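PDB 1N5V: actva-orf6 monooxygenase from Streptomyces coelicolor, which probably oxygenates an aromatic polyketide intermediate of actinorhodin biosynthesis to the quinone level, without the help of a metal or flavin cofactor. Local coordinates for residues A[10-15]-A[61-66]; A[14-19]-A[92-97]. All coordinates share one frame; numbering follows the deposited sequence.

How the contacts relate
From the N terminus the chain enters strand 10-17, from which both contacts start. Contact 1 pairs 10-15 with 61-66 and closes a loop of 45 residues holding helix 21-31 and strand 45-53. Contact 2 starts at 14-19, before the first loop has closed, and ends later at 92-97, so the two spans cross rather than nest; its 72 intervening residues also take in helices 68-76 and 80-89. V14 and T15 belong to both, yet the centres lie about 17 Å apart. Contact 1 joins the two central strands of the sheet, while contact 2 ties the end of strand 10-17 to the loop before strand 99-109. Both reach the bound quinone.

Contact 1 of 2, residues A[10-15]-A[61-66]; sequences FVAVVT and NYAQWE. With NOM (7-hydroxy-5-methyl-3,3a,5,11b-tetrahydro-1,4-dioxa-cyclopenta[a]anthracene-2,6,11-trione), chain C.
Y62 and V11 meet diagonally across the strand pair: the tyrosine CG stands anti to its backbone N (chi1 -180°), and this carries the ring past its partner V13 to V11, where V11 CG1 lies 3.4 Å from Y62 CE1 in a tight, slanting contact. W65 turns differently, with CG anti to the carbonyl carbon and beside the backbone N (chi1 -74°), which places its indole at the hydroxyquinone lactone NOM. W65 NE1 donates to NOM O2 over 2.9 Å (152° at the hydrogen), and O2 lies at the indole edge. A63 CB touches NOM O2 at 3.4 Å. V14 CG2 approaches NOM C8 at 3.7 Å. N61 ND2 is 3.3 Å from NOM C2. In the pairing F10-W65, A12-A63, V14-N61 the side chains lie on the ligand side; those of V11-Q64 and V13-Y62 lie on the other.

Three hydrogen-bonded antiparallel pairs hold this register, with strand axes 4.8 Å apart; the bonds between V14 and N61 are nearly straight, those between F10 and W65 more bent. Strand 45-53 flanks 61-65 and strand 99-109 flanks 10-15. Y71 of helix 68-76 meets the W65 ring edge-to-face and is also hydrogen-bonded to NOM, while on the opposite face Y62 stacks on Y62 of the second subunit and is hydrogen-bonded through OH to H51 of that subunit.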
loop_
_atom_site.group_PDB
_atom_site.type_symbol
_atom_site.label_atom_id
_atom_site.label_comp_id
_atom_site.label_asym_id
_atom_site.label_seq_id
_atom_site.Cartn_x
_atom_site.Cartn_y
_atom_site.Cartn_z
ATOM N N PHE A 10 10.092 5.917 -3.401
ATOM C CA PHE A 10 10.138 5.282 -2.110
ATOM C C PHE A 10 8.756 5.317 -1.491
ATOM O O PHE A 10 8.077 6.320 -1.539
ATOM C CB PHE A 10 11.171 5.996 -1.235
ATOM C CG PHE A 10 11.460 5.419 0.121
ATOM C CD1 PHE A 10 12.387 4.402 0.277
ATOM C CD2 PHE A 10 10.817 5.907 1.246
ATOM C CE1 PHE A 10 12.642 3.852 1.522
ATOM C CE2 PHE A 10 11.086 5.363 2.490
ATOM C CZ PHE A 10 12.032 4.369 2.652
ATOM N N VAL A 11 8.393 4.205 -0.884
ATOM C CA VAL A 11 7.119 3.962 -0.264
ATOM C C VAL A 11 7.324 3.439 1.138
ATOM O O VAL A 11 8.078 2.521 1.456
ATOM C CB VAL A 11 6.312 2.963 -1.134
ATOM C CG1 VAL A 11 5.016 2.484 -0.458
ATOM C CG2 VAL A 11 5.957 3.556 -2.496
ATOM N N ALA A 12 6.533 3.972 2.046
ATOM C CA ALA A 12 6.421 3.545 3.441
ATOM C C ALA A 12 4.961 3.108 3.633
ATOM O O ALA A 12 3.978 3.803 3.364
ATOM C CB ALA A 12 6.783 4.694 4.383
ATOM N N VAL A 13 4.771 1.891 4.079
ATOM C CA VAL A 13 3.461 1.323 4.377
ATOM C C VAL A 13 3.455 1.180 5.892
ATOM O O VAL A 13 4.208 0.391 6.441
ATOM C CB VAL A 13 3.290 -0.039 3.704
ATOM C CG1 VAL A 13 1.970 -0.646 4.144
ATOM C CG2 VAL A 13 3.387 0.110 2.194
ATOM N N VAL A 14 2.648 1.961 6.557
ATOM C CA VAL A 14 2.600 2.069 7.994
ATOM C C VAL A 14 1.230 1.582 8.462
ATOM O O VAL A 14 0.232 2.238 8.216
ATOM C CB VAL A 14 2.808 3.524 8.475
ATOM C CG1 VAL A 14 2.909 3.598 9.988
ATOM C CG2 VAL A 14 4.073 4.164 7.889
ATOM N N THR A 15 1.252 0.549 9.257
ATOM C CA THR A 15 0.132 -0.100 9.879
ATOM C C THR A 15 -0.054 0.192 11.359
ATOM O O THR A 15 0.855 -0.133 12.135
ATOM C CB THR A 15 0.286 -1.635 9.753
ATOM O OG1 THR A 15 0.315 -1.886 8.334
ATOM C CG2 THR A 15 -0.927 -2.371 10.301
ATOM N N ASN A 61 -1.405 3.377 6.315
ATOM C CA ASN A 61 -1.001 4.544 5.528
ATOM C C ASN A 61 -0.074 4.027 4.400
ATOM O O ASN A 61 0.907 3.409 4.742
ATOM C CB ASN A 61 -0.150 5.459 6.427
ATOM C CG ASN A 61 0.476 6.665 5.762
ATOM O OD1 ASN A 61 0.107 7.082 4.692
ATOM N ND2 ASN A 61 1.390 7.425 6.372
ATOM N N TYR A 62 -0.333 4.247 3.147
ATOM C CA TYR A 62 0.465 3.997 1.974
ATOM C C TYR A 62 1.006 5.372 1.580
ATOM O O TYR A 62 0.175 6.225 1.233
ATOM C CB TYR A 62 -0.359 3.453 0.799
ATOM C CG TYR A 62 0.423 3.171 -0.455
ATOM C CD1 TYR A 62 1.210 2.034 -0.565
ATOM C CD2 TYR A 62 0.392 4.051 -1.535
ATOM C CE1 TYR A 62 1.980 1.734 -1.723
ATOM C CE2 TYR A 62 1.150 3.813 -2.676
ATOM C CZ TYR A 62 1.923 2.661 -2.737
ATOM O OH TYR A 62 2.683 2.456 -3.850
ATOM N N ALA A 63 2.258 5.635 1.888
ATOM C CA ALA A 63 2.879 6.931 1.703
ATOM C C ALA A 63 3.896 6.911 0.567
ATOM O O ALA A 63 4.749 6.004 0.410
ATOM C CB ALA A 63 3.482 7.352 3.022
ATOM N N GLN A 64 3.809 7.873 -0.319
ATOM C CA GLN A 64 4.659 7.966 -1.516
ATOM C C GLN A 64 5.648 9.120 -1.370
ATOM O O GLN A 64 5.240 10.189 -0.917
ATOM C CB GLN A 64 3.781 8.287 -2.739
ATOM C CG GLN A 64 2.943 7.185 -3.328
ATOM C CD GLN A 64 1.988 7.673 -4.418
ATOM O OE1 GLN A 64 1.471 8.811 -4.368
ATOM N NE2 GLN A 64 1.677 6.855 -5.423
ATOM N N TRP A 65 6.934 8.882 -1.649
ATOM C CA TRP A 65 8.013 9.792 -1.506
ATOM C C TRP A 65 8.861 9.758 -2.788
ATOM O O TRP A 65 8.921 8.702 -3.415
ATOM C CB TRP A 65 8.999 9.495 -0.334
ATOM C CG TRP A 65 8.341 9.850 0.956
ATOM C CD1 TRP A 65 7.483 9.029 1.663
ATOM C CD2 TRP A 65 8.378 11.132 1.628
ATOM N NE1 TRP A 65 7.017 9.751 2.737
ATOM C CE2 TRP A 65 7.556 11.017 2.762
ATOM C CE3 TRP A 65 9.012 12.323 1.402
ATOM C CZ2 TRP A 65 7.377 12.039 3.667
ATOM C CZ3 TRP A 65 8.855 13.374 2.294
ATOM C CH2 TRP A 65 8.029 13.236 3.420
ATOM N N GLU A 66 9.528 10.879 -3.108
ATOM C CA GLU A 66 10.273 10.840 -4.375
ATOM C C GLU A 66 11.513 9.960 -4.255
ATOM O O GLU A 66 11.915 9.265 -5.199
ATOM C CB GLU A 66 10.587 12.200 -4.912
ATOM C CG GLU A 66 9.481 13.202 -5.157
ATOM C CD GLU A 66 9.969 14.441 -5.895
ATOM O OE1 GLU A 66 11.202 14.712 -5.883
ATOM O OE2 GLU A 66 9.160 15.169 -6.524
HETATM C C1 NOM C . 3.078 10.436 6.146
HETATM C C2 NOM C . 2.973 10.069 7.477
HETATM C C3 NOM C . 3.873 9.144 7.996
HETATM C C4 NOM C . 4.894 8.570 7.226
HETATM C C5 NOM C . 4.977 8.969 5.892
HETATM C C6 NOM C . 4.092 9.903 5.363
HETATM C C10 NOM C . 3.779 8.741 9.365
HETATM C C9 NOM C . 4.693 7.790 9.926
HETATM C C8 NOM C . 5.726 7.210 9.165
HETATM C C7 NOM C . 5.817 7.621 7.783
HETATM O O3 NOM C . 6.711 7.106 7.134
HETATM O O4 NOM C . 2.917 9.184 10.120
HETATM O O2 NOM C . 5.941 8.416 5.079
HETATM C C13 NOM C . 4.525 7.464 11.272
HETATM C C14 NOM C . 5.261 6.176 11.713
HETATM O O1 NOM C . 6.484 5.903 11.111
HETATM C C11 NOM C . 6.580 6.297 9.752
HETATM C C12 NOM C . 7.430 5.330 8.970
HETATM C C15 NOM C . 5.212 6.104 13.223
HETATM C C16 NOM C . 4.040 7.066 13.561
HETATM O O5 NOM C . 3.630 7.089 14.732
HETATM O O6 NOM C . 3.578 7.769 12.651
#

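Contact 2 of 2, residues A[14-19]-A[92-97]; sequences VTFPVD and PGLMGP. With NOM (7-hydroxy-5-methyl-3,3a,5,11b-tetrahydro-1,4-dioxa-cyclopenta[a]anthracene-2,6,11-trione), chain C.
P17 and M95 make the main polar link: M95 N donates to P17 O at 2.7 Å. P17 O also meets L94 CD1, at 3.4 Å. Two residues on along 14-19 and two back along 92-97, D19 N donates to G93 O at 2.9 Å, a weak bond by its angle of 130°, and G93 O lies 3.2 Å from V18 CA. These two bonds bridge V18 and L94 backbone to backbone, a single bridge, the touching segments running 149° apart, roughly antiparallel.

Side chains fill in around it. The L94 delta carbon CD1 packs against F16 CB at 4.0 Å and lies at the edge of the F16 ring, near its plane. M95, bent at chi2 and chi3, curls past the V18-D19 peptide until M95 SD is 3.8 Å from D19 CB. The D19 carboxylate sits beside the backbone of G93, with D19 OD2 3.3 Å from G93 CA, and G93 has the positive phi (105°) that glycine tolerates readily. P17 CG rests against G96 O.

The fold is the ferredoxin-like alpha/beta arrangement of the dimeric barrel family, and the contact lies where its first strand gives way to the turn before helix 21-31. The F16 ring also presents an edge to the ligand, F16 CZ being 3.9 Å from NOM O6.

Further out, L27 of helix 21-31 and L88 of helix 80-89 pack on F16, and T23, Q24 and L27 on V18. Backbone hydrogen bonds join F16 to V59 and V18 to T57, and S89 touches L94.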
loop_
_atom_site.group_PDB
_atom_site.type_symbol
_atom_site.label_atom_id
_atom_site.label_comp_id
_atom_site.label_asym_id
_atom_site.label_seq_id
_atom_site.Cartn_x
_atom_site.Cartn_y
_atom_site.Cartn_z
ATOM N N VAL A 14 2.648 1.961 6.557
ATOM C CA VAL A 14 2.600 2.069 7.994
ATOM C C VAL A 14 1.230 1.582 8.462
ATOM O O VAL A 14 0.232 2.238 8.216
ATOM C CB VAL A 14 2.808 3.524 8.475
ATOM C CG1 VAL A 14 2.909 3.598 9.988
ATOM C CG2 VAL A 14 4.073 4.164 7.889
ATOM N N THR A 15 1.252 0.549 9.257
ATOM C CA THR A 15 0.132 -0.100 9.879
ATOM C C THR A 15 -0.054 0.192 11.359
ATOM O O THR A 15 0.855 -0.133 12.135
ATOM C CB THR A 15 0.286 -1.635 9.753
ATOM O OG1 THR A 15 0.315 -1.886 8.334
ATOM C CG2 THR A 15 -0.927 -2.371 10.301
ATOM N N PHE A 16 -1.193 0.765 11.719
ATOM C CA PHE A 16 -1.490 1.092 13.111
ATOM C C PHE A 16 -2.548 0.141 13.685
ATOM O O PHE A 16 -3.695 0.172 13.219
ATOM C CB PHE A 16 -2.121 2.502 13.216
ATOM C CG PHE A 16 -1.254 3.653 12.795
ATOM C CD1 PHE A 16 -1.150 3.961 11.436
ATOM C CD2 PHE A 16 -0.592 4.447 13.711
ATOM C CE1 PHE A 16 -0.318 4.980 11.000
ATOM C CE2 PHE A 16 0.223 5.503 13.277
ATOM C CZ PHE A 16 0.373 5.756 11.924
ATOM N N PRO A 17 -2.209 -0.602 14.723
ATOM C CA PRO A 17 -3.100 -1.554 15.377
ATOM C C PRO A 17 -4.086 -0.908 16.323
ATOM O O PRO A 17 -3.721 -0.154 17.217
ATOM C CB PRO A 17 -2.142 -2.530 16.075
ATOM C CG PRO A 17 -0.974 -1.658 16.426
ATOM C CD PRO A 17 -0.850 -0.637 15.324
ATOM N N VAL A 18 -5.397 -1.029 16.023
ATOM C CA VAL A 18 -6.454 -0.356 16.790
ATOM C C VAL A 18 -7.500 -1.354 17.283
ATOM O O VAL A 18 -7.544 -2.517 16.856
ATOM C CB VAL A 18 -7.131 0.780 16.000
ATOM C CG1 VAL A 18 -6.114 1.872 15.583
ATOM C CG2 VAL A 18 -7.894 0.239 14.786
ATOM N N ASP A 19 -8.304 -0.937 18.239
ATOM C CA ASP A 19 -9.276 -1.775 18.895
ATOM C C ASP A 19 -10.639 -1.938 18.224
ATOM O O ASP A 19 -11.437 -2.793 18.635
ATOM C CB ASP A 19 -9.448 -1.304 20.336
ATOM C CG ASP A 19 -10.076 0.036 20.499
ATOM O OD1 ASP A 19 -10.272 0.803 19.533
ATOM O OD2 ASP A 19 -10.384 0.432 21.642
ATOM N N PRO A 92 -6.521 7.001 22.297
ATOM C CA PRO A 92 -7.073 5.839 22.973
ATOM C C PRO A 92 -7.642 4.808 21.986
ATOM O O PRO A 92 -8.388 5.157 21.039
ATOM C CB PRO A 92 -8.232 6.398 23.784
ATOM C CG PRO A 92 -8.085 7.870 23.789
ATOM C CD PRO A 92 -7.268 8.249 22.583
ATOM N N GLY A 93 -7.320 3.554 22.108
ATOM C CA GLY A 93 -7.768 2.468 21.257
ATOM C C GLY A 93 -6.605 2.071 20.336
ATOM O O GLY A 93 -6.669 1.047 19.671
ATOM N N LEU A 94 -5.564 2.917 20.295
ATOM C CA LEU A 94 -4.347 2.603 19.581
ATOM C C LEU A 94 -3.684 1.476 20.372
ATOM O O LEU A 94 -3.205 1.685 21.495
ATOM C CB LEU A 94 -3.399 3.764 19.426
ATOM C CG LEU A 94 -2.143 3.525 18.599
ATOM C CD1 LEU A 94 -2.439 3.001 17.182
ATOM C CD2 LEU A 94 -1.363 4.824 18.466
ATOM N N MET A 95 -3.731 0.259 19.849
ATOM C CA MET A 95 -3.263 -0.896 20.591
ATOM C C MET A 95 -1.787 -1.160 20.661
ATOM O O MET A 95 -1.363 -1.941 21.533
ATOM C CB MET A 95 -4.026 -2.150 20.079
ATOM C CG MET A 95 -5.517 -1.915 20.240
ATOM S SD MET A 95 -5.984 -1.320 21.893
ATOM C CE MET A 95 -5.931 -2.941 22.689
ATOM N N GLY A 96 -0.946 -0.566 19.839
ATOM C CA GLY A 96 0.484 -0.843 19.858
ATOM C C GLY A 96 1.175 0.164 18.948
ATOM O O GLY A 96 0.552 0.973 18.263
ATOM N N PRO A 97 2.484 0.110 18.942
ATOM C CA PRO A 97 3.255 1.030 18.108
ATOM C C PRO A 97 3.054 0.667 16.646
ATOM O O PRO A 97 2.854 -0.492 16.300
ATOM C CB PRO A 97 4.668 0.829 18.605
ATOM C CG PRO A 97 4.721 -0.419 19.396
ATOM C CD PRO A 97 3.324 -0.848 19.717
HETATM C C1 NOM C . 3.078 10.436 6.146
HETATM C C2 NOM C . 2.973 10.069 7.477
HETATM C C3 NOM C . 3.873 9.144 7.996
HETATM C C4 NOM C . 4.894 8.570 7.226
HETATM C C5 NOM C . 4.977 8.969 5.892
HETATM C C6 NOM C . 4.092 9.903 5.363
HETATM C C10 NOM C . 3.779 8.741 9.365
HETATM C C9 NOM C . 4.693 7.790 9.926
HETATM C C8 NOM C . 5.726 7.210 9.165
HETATM C C7 NOM C . 5.817 7.621 7.783
HETATM O O3 NOM C . 6.711 7.106 7.134
HETATM O O4 NOM C . 2.917 9.184 10.120
HETATM O O2 NOM C . 5.941 8.416 5.079
HETATM C C13 NOM C . 4.525 7.464 11.272
HETATM C C14 NOM C . 5.261 6.176 11.713
HETATM O O1 NOM C . 6.484 5.903 11.111
HETATM C C11 NOM C . 6.580 6.297 9.752
HETATM C C12 NOM C . 7.430 5.330 8.970
HETATM C C15 NOM C . 5.212 6.104 13.223
HETATM C C16 NOM C . 4.040 7.066 13.561
HETATM O O5 NOM C . 3.630 7.089 14.732
HETATM O O6 NOM C . 3.578 7.769 12.651
#